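Local coordinates for protein sialyltransferase 0160 (Photobacterium damselae, PDB 4R84) that probably transfers sialic acid from CMP-sialic acid to galactoside acceptors, as a bacterial GT-B glycosyltransferase of the sialyltransferase family, at residues V41-Y46 and A85-Q90; F81-P86 and T111-V116; L232-S237 and Y293-D298; V241-W246 and A304-L309. One frame throughout, in Å; residues are numbered along the deposited sequence.

How the contacts relate
Contacts 1 and 2 lie in the N-terminal PKD-like beta domain, whereas contacts 3 and 4 belong to the sialyltransferase part of the chain. The first two have centres about 7 Å apart and share Ala85 and Pro86; a probable hydrogen bond from Phe83 N to Tyr46 O, 2.8 Å, joins them through the pair of strands 45-48 and 81-84. From contact 1 to contact 3 the centres are about 37 Å apart. Contacts 3 and 4 lie about 13 Å apart, centre to centre, joined by Phe294 CE2 packing on Leu243 CD1 at 4.1 Å. Gly236 of contact 3 lies roughly 7 Å, residue to ligand, from the bound CMP-3F-Neu5Ac.

Contact 1 (V41-Y46 and A85-Q90)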
# COMPACT_ATOMS: atom_id res chain seq x y z
N VAL A 41 13.42 -21.17 -5.64
CA VAL A 41 14.10 -20.69 -4.46
C VAL A 41 15.08 -21.75 -3.98
O VAL A 41 14.76 -22.94 -4.01
CB VAL A 41 13.09 -20.35 -3.34
CG1 VAL A 41 13.82 -19.95 -2.07
CG2 VAL A 41 12.19 -19.23 -3.83
N GLU A 42 16.27 -21.31 -3.58
CA GLU A 42 17.28 -22.22 -3.01
C GLU A 42 16.65 -23.19 -2.00
O GLU A 42 15.90 -22.78 -1.13
CB GLU A 42 18.39 -21.42 -2.32
CG GLU A 42 19.26 -20.63 -3.28
CD GLU A 42 20.44 -19.94 -2.61
OE1 GLU A 42 20.45 -19.73 -1.37
OE2 GLU A 42 21.38 -19.61 -3.35
N THR A 43 17.02 -24.46 -2.15
CA THR A 43 16.57 -25.62 -1.35
C THR A 43 15.16 -26.13 -1.70
O THR A 43 14.78 -27.21 -1.26
CB THR A 43 16.62 -25.38 0.20
OG1 THR A 43 15.48 -24.62 0.62
CG2 THR A 43 17.92 -24.71 0.64
N GLU A 44 14.40 -25.39 -2.50
CA GLU A 44 13.06 -25.85 -2.88
C GLU A 44 13.12 -26.73 -4.14
O GLU A 44 14.12 -26.76 -4.85
CB GLU A 44 12.12 -24.64 -3.07
CG GLU A 44 11.96 -23.83 -1.78
CD GLU A 44 10.79 -22.86 -1.79
OE1 GLU A 44 10.14 -22.71 -2.84
OE2 GLU A 44 10.52 -22.26 -0.73
N THR A 45 12.03 -27.45 -4.39
CA THR A 45 11.98 -28.44 -5.47
C THR A 45 11.08 -27.98 -6.62
O THR A 45 10.02 -27.38 -6.40
CB THR A 45 11.48 -29.80 -4.92
OG1 THR A 45 12.41 -30.28 -3.93
CG2 THR A 45 11.35 -30.84 -6.04
N TYR A 46 11.54 -28.20 -7.84
CA TYR A 46 10.75 -27.97 -9.04
C TYR A 46 10.71 -29.27 -9.83
O TYR A 46 11.74 -29.90 -10.01
CB TYR A 46 11.34 -26.83 -9.86
CG TYR A 46 10.50 -26.44 -11.06
CD1 TYR A 46 10.60 -27.15 -12.27
CD2 TYR A 46 9.63 -25.36 -11.01
CE1 TYR A 46 9.83 -26.80 -13.37
CE2 TYR A 46 8.86 -25.00 -12.10
CZ TYR A 46 8.97 -25.72 -13.28
OH TYR A 46 8.20 -25.35 -14.36
N ALA A 85 16.87 -27.11 -5.95
CA ALA A 85 17.72 -25.93 -6.09
C ALA A 85 18.84 -25.91 -5.05
O ALA A 85 18.58 -25.95 -3.85
CB ALA A 85 16.88 -24.65 -5.98
N PRO A 86 20.09 -25.82 -5.52
CA PRO A 86 21.25 -25.75 -4.63
C PRO A 86 21.36 -24.39 -3.96
O PRO A 86 20.71 -23.43 -4.40
CB PRO A 86 22.43 -25.97 -5.58
CG PRO A 86 21.94 -25.53 -6.90
CD PRO A 86 20.48 -25.89 -6.94
N GLU A 87 22.19 -24.33 -2.91
CA GLU A 87 22.53 -23.06 -2.27
C GLU A 87 23.79 -22.50 -2.92
O GLU A 87 24.84 -23.14 -2.91
CB GLU A 87 22.70 -23.24 -0.76
CG GLU A 87 21.38 -23.53 -0.06
CD GLU A 87 21.55 -24.06 1.34
OE1 GLU A 87 22.34 -25.00 1.54
OE2 GLU A 87 20.88 -23.54 2.24
N LEU A 88 23.65 -21.31 -3.50
CA LEU A 88 24.67 -20.73 -4.36
C LEU A 88 25.18 -19.41 -3.81
O LEU A 88 24.59 -18.86 -2.88
CB LEU A 88 24.09 -20.51 -5.76
CG LEU A 88 23.52 -21.74 -6.47
CD1 LEU A 88 22.86 -21.32 -7.77
CD2 LEU A 88 24.61 -22.78 -6.72
N LYS A 89 26.24 -18.89 -4.41
CA LYS A 89 26.79 -17.61 -4.01
C LYS A 89 26.04 -16.50 -4.75
O LYS A 89 26.06 -15.34 -4.34
CB LYS A 89 28.27 -17.54 -4.36
CG LYS A 89 29.15 -18.52 -3.60
CD LYS A 89 30.62 -18.26 -3.90
CE LYS A 89 31.53 -19.23 -3.15
NZ LYS A 89 31.48 -20.59 -3.77
N GLN A 90 25.36 -16.87 -5.83
CA GLN A 90 24.59 -15.92 -6.64
C GLN A 90 23.59 -16.70 -7.47
O GLN A 90 23.72 -17.91 -7.63
CB GLN A 90 25.46 -15.07 -7.57
CG GLN A 90 26.19 -15.89 -8.63
CD GLN A 90 27.11 -15.05 -9.51
OE1 GLN A 90 27.20 -13.84 -9.35
NE2 GLN A 90 27.77 -15.70 -10.46
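The methyl of Ala85 packs on Val41 O, 3.4 Å from CB, where a type II beta turn, Val41 to Glu44, leads one strand of the PKD-like, immunoglobulin-like beta domain into the next. The loop after strand 81-84 runs along this turn. Glu42 reaches along that loop. Its CG is anti to its own carbonyl carbon (chi1 -68°) and the chain is extended beyond, which carries CG past Pro86 O at 3.3 Å, a buried carbonyl without a polar partner in the model, and brings the carboxylate to the Leu88 backbone. There OE2 accepts Leu88 N at 2.8 Å; the bond is nearly straight at the hydrogen, but it meets the oxygen from above the carboxylate plane, 60° out of it. Arg196 forms a salt bridge with the same OE2 and Asn195 bonds OE1, so both oxygens are held, a setting that would favour the ionised acid. Thr43 follows with its N bonded to Ala85 O at 2.7 Å, the donor lying above the carbonyl plane. Its OG1 turns back to its neighbour, Glu42 O, in the carbonyl plane and on a lone pair, which leaves the methyl CG2 to meet Glu87 OE2 at 3.6 Å. Glu44 closes the turn through its N, bonded to Val41 O at 2.9 Å, while its carboxylate goes to Ser147. Its carbonyl faces the loop: Ala85 N reaches Glu44 O at 3.0 Å with an N-H...O angle of 171°.

Contact 2 (F81-P86 and T111-V116)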
# COMPACT_ATOMS: atom_id res chain seq x y z
N PHE A 81 11.06 -35.64 -13.24
CA PHE A 81 11.99 -35.82 -12.13
C PHE A 81 12.16 -34.51 -11.38
O PHE A 81 11.78 -33.44 -11.86
CB PHE A 81 13.36 -36.32 -12.60
CG PHE A 81 14.10 -35.35 -13.47
CD1 PHE A 81 13.87 -35.31 -14.83
CD2 PHE A 81 15.01 -34.46 -12.91
CE1 PHE A 81 14.54 -34.41 -15.64
CE2 PHE A 81 15.69 -33.56 -13.71
CZ PHE A 81 15.45 -33.54 -15.08
N ASP A 82 12.75 -34.61 -10.19
CA ASP A 82 12.87 -33.43 -9.34
C ASP A 82 14.20 -32.72 -9.49
O ASP A 82 15.27 -33.33 -9.46
CB ASP A 82 12.69 -33.81 -7.87
CG ASP A 82 11.25 -34.10 -7.50
OD1 ASP A 82 10.34 -33.85 -8.32
OD2 ASP A 82 11.03 -34.57 -6.36
N PHE A 83 14.10 -31.40 -9.66
CA PHE A 83 15.23 -30.49 -9.57
C PHE A 83 15.18 -29.87 -8.17
O PHE A 83 14.21 -29.21 -7.81
CB PHE A 83 15.12 -29.41 -10.66
CG PHE A 83 16.14 -28.29 -10.55
CD1 PHE A 83 17.35 -28.38 -11.21
CD2 PHE A 83 15.85 -27.13 -9.83
CE1 PHE A 83 18.28 -27.34 -11.13
CE2 PHE A 83 16.78 -26.10 -9.74
CZ PHE A 83 17.98 -26.20 -10.40
N VAL A 84 16.22 -30.12 -7.38
CA VAL A 84 16.36 -29.49 -6.07
C VAL A 84 17.34 -28.33 -6.18
O VAL A 84 18.51 -28.55 -6.50
CB VAL A 84 16.86 -30.46 -5.00
CG1 VAL A 84 16.96 -29.75 -3.64
CG2 VAL A 84 15.95 -31.67 -4.92
N ALA A 85 16.87 -27.11 -5.95
CA ALA A 85 17.72 -25.93 -6.09
C ALA A 85 18.84 -25.91 -5.05
O ALA A 85 18.58 -25.95 -3.85
CB ALA A 85 16.88 -24.65 -5.98
N PRO A 86 20.09 -25.82 -5.52
CA PRO A 86 21.25 -25.75 -4.63
C PRO A 86 21.36 -24.39 -3.96
O PRO A 86 20.71 -23.43 -4.40
CB PRO A 86 22.43 -25.97 -5.58
CG PRO A 86 21.94 -25.53 -6.90
CD PRO A 86 20.48 -25.89 -6.94
N THR A 111 12.88 -26.02 -20.65
CA THR A 111 12.58 -25.38 -19.39
C THR A 111 13.82 -24.71 -18.83
O THR A 111 14.86 -25.33 -18.69
CB THR A 111 12.03 -26.38 -18.36
OG1 THR A 111 10.78 -26.91 -18.84
CG2 THR A 111 11.82 -25.69 -17.01
N THR A 112 13.70 -23.43 -18.50
CA THR A 112 14.82 -22.72 -17.91
C THR A 112 14.50 -22.39 -16.47
O THR A 112 13.53 -21.70 -16.19
CB THR A 112 15.12 -21.43 -18.66
OG1 THR A 112 15.36 -21.76 -20.03
CG2 THR A 112 16.34 -20.74 -18.07
N LEU A 113 15.30 -22.93 -15.56
CA LEU A 113 15.11 -22.69 -14.14
C LEU A 113 16.18 -21.74 -13.64
O LEU A 113 17.38 -21.99 -13.84
CB LEU A 113 15.18 -24.01 -13.35
CG LEU A 113 14.15 -25.05 -13.80
CD1 LEU A 113 14.25 -26.34 -12.96
CD2 LEU A 113 12.74 -24.43 -13.76
N THR A 114 15.78 -20.67 -12.96
CA THR A 114 16.74 -19.78 -12.36
C THR A 114 16.67 -19.97 -10.83
O THR A 114 15.61 -19.83 -10.23
CB THR A 114 16.48 -18.29 -12.74
OG1 THR A 114 16.55 -18.15 -14.17
CG2 THR A 114 17.52 -17.38 -12.14
N VAL A 115 17.79 -20.35 -10.23
CA VAL A 115 17.86 -20.50 -8.78
C VAL A 115 18.04 -19.15 -8.15
O VAL A 115 18.97 -18.42 -8.51
CB VAL A 115 19.00 -21.45 -8.37
CG1 VAL A 115 19.19 -21.47 -6.85
CG2 VAL A 115 18.73 -22.85 -8.92
N VAL A 116 17.13 -18.81 -7.25
CA VAL A 116 17.11 -17.48 -6.65
C VAL A 116 17.18 -17.55 -5.14
O VAL A 116 16.83 -18.55 -4.53
CB VAL A 116 15.85 -16.69 -7.06
CG1 VAL A 116 15.84 -16.53 -8.59
CG2 VAL A 116 14.59 -17.39 -6.59
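Leu113 CD1 sits over one face of the Phe83 ring, in the core of the PKD-like, immunoglobulin-like beta sandwich, where strand 81-84 faces strand 106-125 and no hydrogen bond passes between the two segments. The evidence for a CH-pi contact is direct: CD1 is 3.9 Å from the ring centroid and 24° off the ring normal, displaced toward the rim on the CG and CD2 side. Phe83 CG is anti to the backbone N (chi1 172°), which extends the ring toward the opposing strand, and the side chains of Phe83 and Leu113 slide past each other in opposite directions. The far end of the ring is covered differently: Val115 CG2 lies near the ring plane at the edge, 3.7 Å from Phe83 CZ. Tyr94 adds an edge-to-face partner to this aromatic ring, and Tyr46 packs on Leu113. The other side of each strand is turned toward solvent. Val84 is exposed, and Thr114 and Val116, partly exposed, start their side chains away from 81-86, as the alternation of a strand demands. Val115 fills the Ala85-Pro86 end, where the backbones draw together, the CA atoms of Ala85 and Val115 being 6.1 Å apart against 9.0 Å for the CA atoms of Phe83 and Leu113. Val115 CG2 lies 3.9 Å from Ala85 CB and also touches Pro86 CD, while Val115 CG1 approaches Pro86 O at 3.5 Å.

Contact 3 (L232-S237 and Y293-D298)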
# COMPACT_ATOMS: atom_id res chain seq x y z
N LEU A 232 7.30 2.87 -0.99
CA LEU A 232 6.86 3.86 -0.02
C LEU A 232 5.50 4.41 -0.43
O LEU A 232 5.29 4.69 -1.61
CB LEU A 232 7.89 4.99 0.11
CG LEU A 232 9.30 4.52 0.46
CD1 LEU A 232 10.25 5.70 0.52
CD2 LEU A 232 9.34 3.74 1.78
N TYR A 233 4.58 4.50 0.52
CA TYR A 233 3.22 4.95 0.25
C TYR A 233 2.87 6.17 1.07
O TYR A 233 3.07 6.19 2.29
CB TYR A 233 2.20 3.84 0.55
CG TYR A 233 2.45 2.55 -0.20
CD1 TYR A 233 3.42 1.64 0.23
CD2 TYR A 233 1.71 2.22 -1.33
CE1 TYR A 233 3.65 0.45 -0.44
CE2 TYR A 233 1.94 1.02 -2.03
CZ TYR A 233 2.91 0.15 -1.58
OH TYR A 233 3.14 -1.02 -2.25
N ASP A 234 2.33 7.20 0.43
CA ASP A 234 1.74 8.31 1.19
C ASP A 234 0.68 7.80 2.13
O ASP A 234 -0.08 6.91 1.77
CB ASP A 234 1.07 9.33 0.26
CG ASP A 234 2.05 10.14 -0.53
OD1 ASP A 234 3.21 10.30 -0.09
OD2 ASP A 234 1.64 10.63 -1.60
N ASP A 235 0.57 8.37 3.33
CA ASP A 235 -0.56 7.97 4.17
C ASP A 235 -1.74 8.92 4.08
O ASP A 235 -2.83 8.61 4.53
CB ASP A 235 -0.14 7.76 5.62
CG ASP A 235 0.42 8.98 6.27
OD1 ASP A 235 0.54 10.02 5.60
OD2 ASP A 235 0.74 8.88 7.47
N GLY A 236 -1.52 10.11 3.53
CA GLY A 236 -2.61 11.04 3.35
C GLY A 236 -2.17 12.47 3.11
O GLY A 236 -1.19 12.72 2.43
N SER A 237 -2.90 13.41 3.69
CA SER A 237 -2.64 14.81 3.41
C SER A 237 -1.31 15.29 3.97
O SER A 237 -0.74 16.24 3.47
CB SER A 237 -3.79 15.65 3.96
OG SER A 237 -3.95 15.42 5.35
N TYR A 293 4.96 5.87 -4.02
CA TYR A 293 3.58 5.91 -4.48
C TYR A 293 2.92 7.14 -3.90
O TYR A 293 2.70 7.22 -2.69
CB TYR A 293 2.82 4.65 -4.08
CG TYR A 293 3.29 3.48 -4.90
CD1 TYR A 293 2.87 3.32 -6.21
CD2 TYR A 293 4.19 2.55 -4.38
CE1 TYR A 293 3.30 2.26 -6.98
CE2 TYR A 293 4.64 1.48 -5.15
CZ TYR A 293 4.19 1.35 -6.44
OH TYR A 293 4.61 0.32 -7.23
N PHE A 294 2.60 8.08 -4.78
CA PHE A 294 1.92 9.32 -4.42
C PHE A 294 0.41 9.13 -4.57
O PHE A 294 -0.05 8.68 -5.61
CB PHE A 294 2.37 10.47 -5.32
CG PHE A 294 3.71 11.06 -4.98
CD1 PHE A 294 4.88 10.38 -5.29
CD2 PHE A 294 3.80 12.35 -4.44
CE1 PHE A 294 6.12 10.94 -5.01
CE2 PHE A 294 5.03 12.91 -4.17
CZ PHE A 294 6.19 12.21 -4.45
N LEU A 295 -0.38 9.49 -3.55
CA LEU A 295 -1.83 9.52 -3.73
C LEU A 295 -2.23 10.55 -4.80
O LEU A 295 -3.21 10.34 -5.53
CB LEU A 295 -2.56 9.74 -2.41
CG LEU A 295 -2.26 10.88 -1.46
CD1 LEU A 295 -3.05 12.11 -1.87
CD2 LEU A 295 -2.65 10.43 -0.08
N ARG A 296 -1.49 11.65 -4.89
CA ARG A 296 -1.67 12.60 -5.99
C ARG A 296 -0.33 12.97 -6.62
O ARG A 296 0.27 13.99 -6.29
CB ARG A 296 -2.40 13.86 -5.51
CG ARG A 296 -3.88 13.66 -5.23
CD ARG A 296 -4.67 13.41 -6.51
NE ARG A 296 -4.60 14.53 -7.44
CZ ARG A 296 -5.49 15.52 -7.47
NH1 ARG A 296 -6.51 15.50 -6.63
NH2 ARG A 296 -5.36 16.51 -8.35
N GLU A 297 0.15 12.12 -7.54
CA GLU A 297 1.44 12.34 -8.17
C GLU A 297 1.45 13.64 -8.95
O GLU A 297 2.49 14.28 -9.10
CB GLU A 297 1.81 11.17 -9.10
CG GLU A 297 3.22 11.32 -9.67
CD GLU A 297 3.53 10.35 -10.81
OE1 GLU A 297 2.61 9.64 -11.26
OE2 GLU A 297 4.69 10.31 -11.25
N ASP A 298 0.28 14.04 -9.45
CA ASP A 298 0.20 15.26 -10.24
C ASP A 298 0.49 16.52 -9.43
O ASP A 298 0.69 17.58 -10.01
CB ASP A 298 -1.16 15.37 -10.92
CG ASP A 298 -2.31 15.34 -9.93
OD1 ASP A 298 -2.21 14.65 -8.90
OD2 ASP A 298 -3.33 16.01 -10.20
O HOH W 1 5.32 8.33 -1.63
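Asp234 meets Leu295 at both ends of its side chain. CB lies 3.9 Å from Leu295 CD2, and CG then passes beside the carbonyl of Tyr293. Of the two oxygens, OD1 accepts a bond from a water that also donates weakly to Tyr293 O, bridging side chain and strand. OD2 accepts Leu295 N at 3.0 Å, met on its anti side and 25° out of the carboxylate plane, and the same Asp234 OD2 lies against Phe294 CA at 3.1 Å. Tyr240 OH bonds this oxygen too, so two donors fix the rotation of the group. With CG anti to the carbonyl carbon (chi1 -72°), the acid is swung over the backbone that leaves strand 290-294. These are the C-terminal ends of neighbouring parallel strands, 225-233 and 290-294, in the Rossmann-like domain of the GT-B fold. The parallel bridge is carried by two nearly straight backbone bonds, Tyr293 N to Leu232 O at 2.7 Å and Asp234 N to Tyr293 O at 3.1 Å. On the sheet face shared by Tyr233 and Tyr293, the side chains run side by side in the same direction. Their rings are 16° from parallel but slid apart, with centroids 5.0 Å distant; Tyr293 CD2 hangs over the rim of the Tyr233 face, 3.6 Å from Tyr233 CE2. Past the strands, Leu295 CD2 rests on Gly236 CA at 3.5 Å.

Contact 4 (V241-W246 and A304-L309); sequences VSLYQW and ANLHDL
Leu243 and Leu309 meet methyl to methyl where helix 237-246 packs against the start of helix 307-313, two helical elements of the Rossmann-like sialyltransferase domain. The contact between the segments is wholly apolar and has no hydrogen bond across it. Among the aliphatic pairs, Leu243 CD2 lies 3.5 Å from Leu309 CD2, the side chains crossing at about a right angle; Leu306 CD2 stands further off, 4.2 Å from Leu243 CD2. Leu309 CG is anti to the backbone N (chi1 178°), which extends its branch toward the helix opposite. The aromatic contacts belong to Trp246. Its CZ3 touches Leu306 CD2 at 3.8 Å, with the methyl at the edge of the indole and near its plane, not over a face. Leu309 CD2 approaches the same CZ3 at 4.0 Å, so the six-membered end of the indole meets two leucine methyls. Tyr299 packs on Leu243 and Leu306, while Met278 and Ile253 pack on Trp246. The polar interactions involve Lys252, which forms a salt bridge with Asp308 OD2 and a hydrogen bond to Asn305 O, linking helix 252-267 to the segment 304-309. Within that segment the 3-10 turn is closed by His307 N to Ala304 O at 3.3 Å, and the same Ala304 O stands 3.4 Å above the plane of the His307 ring, offset toward its rim.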
# COMPACT_ATOMS: atom_id res chain seq x y z
N VAL A 241 1.07 18.54 2.82
CA VAL A 241 1.32 19.69 3.66
C VAL A 241 2.82 19.89 3.85
O VAL A 241 3.31 21.02 3.82
CB VAL A 241 0.62 19.56 5.03
CG1 VAL A 241 1.07 20.67 5.97
CG2 VAL A 241 -0.89 19.61 4.86
N SER A 242 3.55 18.79 4.03
CA SER A 242 5.00 18.89 4.22
C SER A 242 5.68 19.40 2.96
O SER A 242 6.61 20.20 3.04
CB SER A 242 5.60 17.53 4.61
OG SER A 242 5.08 17.11 5.87
N LEU A 243 5.23 18.92 1.81
CA LEU A 243 5.75 19.37 0.53
C LEU A 243 5.43 20.85 0.31
O LEU A 243 6.28 21.62 -0.13
CB LEU A 243 5.19 18.51 -0.61
CG LEU A 243 5.90 17.15 -0.81
CD1 LEU A 243 5.09 16.26 -1.74
CD2 LEU A 243 7.31 17.37 -1.35
N TYR A 244 4.20 21.24 0.65
CA TYR A 244 3.79 22.63 0.54
C TYR A 244 4.69 23.55 1.36
O TYR A 244 5.12 24.61 0.89
CB TYR A 244 2.34 22.77 1.01
CG TYR A 244 1.85 24.19 1.02
CD1 TYR A 244 1.30 24.76 -0.12
CD2 TYR A 244 1.92 24.97 2.17
CE1 TYR A 244 0.85 26.08 -0.12
CE2 TYR A 244 1.47 26.27 2.18
CZ TYR A 244 0.93 26.82 1.03
OH TYR A 244 0.49 28.12 1.05
N GLN A 245 4.98 23.14 2.60
CA GLN A 245 5.76 23.96 3.50
C GLN A 245 7.23 24.02 3.09
O GLN A 245 7.96 24.92 3.51
CB GLN A 245 5.63 23.43 4.93
CG GLN A 245 4.25 23.69 5.54
CD GLN A 245 4.02 22.96 6.85
OE1 GLN A 245 4.61 21.90 7.11
NE2 GLN A 245 3.17 23.52 7.70
N TRP A 246 7.65 23.08 2.24
CA TRP A 246 9.05 22.92 1.86
C TRP A 246 9.36 23.49 0.46
O TRP A 246 10.53 23.72 0.13
CB TRP A 246 9.40 21.42 1.93
CG TRP A 246 10.72 21.00 1.38
CD1 TRP A 246 11.92 20.99 2.03
CD2 TRP A 246 10.95 20.44 0.08
NE1 TRP A 246 12.90 20.49 1.20
CE2 TRP A 246 12.32 20.14 -0.00
CE3 TRP A 246 10.13 20.19 -1.02
CZ2 TRP A 246 12.90 19.61 -1.15
CZ3 TRP A 246 10.70 19.67 -2.15
CH2 TRP A 246 12.07 19.37 -2.21
N ALA A 304 4.32 24.46 -9.42
CA ALA A 304 5.50 24.74 -10.23
C ALA A 304 6.79 24.69 -9.42
O ALA A 304 7.84 24.34 -9.97
CB ALA A 304 5.37 26.10 -10.90
N ASN A 305 6.73 25.00 -8.13
CA ASN A 305 7.93 24.97 -7.30
C ASN A 305 8.33 23.55 -6.88
O ASN A 305 9.26 23.38 -6.09
CB ASN A 305 7.75 25.83 -6.05
CG ASN A 305 7.88 27.32 -6.36
OD1 ASN A 305 8.70 27.72 -7.17
ND2 ASN A 305 7.06 28.13 -5.70
N LEU A 306 7.63 22.55 -7.40
CA LEU A 306 7.99 21.15 -7.13
C LEU A 306 8.45 20.44 -8.40
O LEU A 306 8.71 19.23 -8.38
CB LEU A 306 6.80 20.38 -6.53
CG LEU A 306 6.44 20.74 -5.08
CD1 LEU A 306 5.26 19.91 -4.62
CD2 LEU A 306 7.62 20.58 -4.11
N HIS A 307 8.55 21.18 -9.50
CA HIS A 307 9.05 20.60 -10.74
C HIS A 307 10.47 20.07 -10.56
O HIS A 307 10.84 19.06 -11.17
CB HIS A 307 9.01 21.63 -11.87
CG HIS A 307 7.63 21.89 -12.39
ND1 HIS A 307 7.38 22.80 -13.40
CD2 HIS A 307 6.43 21.39 -12.02
CE1 HIS A 307 6.08 22.82 -13.64
NE2 HIS A 307 5.48 21.98 -12.82
N ASP A 308 11.25 20.74 -9.72
CA ASP A 308 12.62 20.31 -9.48
C ASP A 308 12.65 18.98 -8.71
O ASP A 308 13.50 18.13 -8.96
CB ASP A 308 13.42 21.40 -8.76
CG ASP A 308 12.78 21.85 -7.45
OD1 ASP A 308 11.66 21.39 -7.12
OD2 ASP A 308 13.40 22.69 -6.76
N LEU A 309 11.70 18.80 -7.78
CA LEU A 309 11.59 17.52 -7.09
C LEU A 309 11.09 16.43 -8.04
O LEU A 309 11.60 15.30 -8.03
CB LEU A 309 10.67 17.64 -5.87
CG LEU A 309 10.48 16.30 -5.15
CD1 LEU A 309 11.80 15.79 -4.59
CD2 LEU A 309 9.44 16.42 -4.02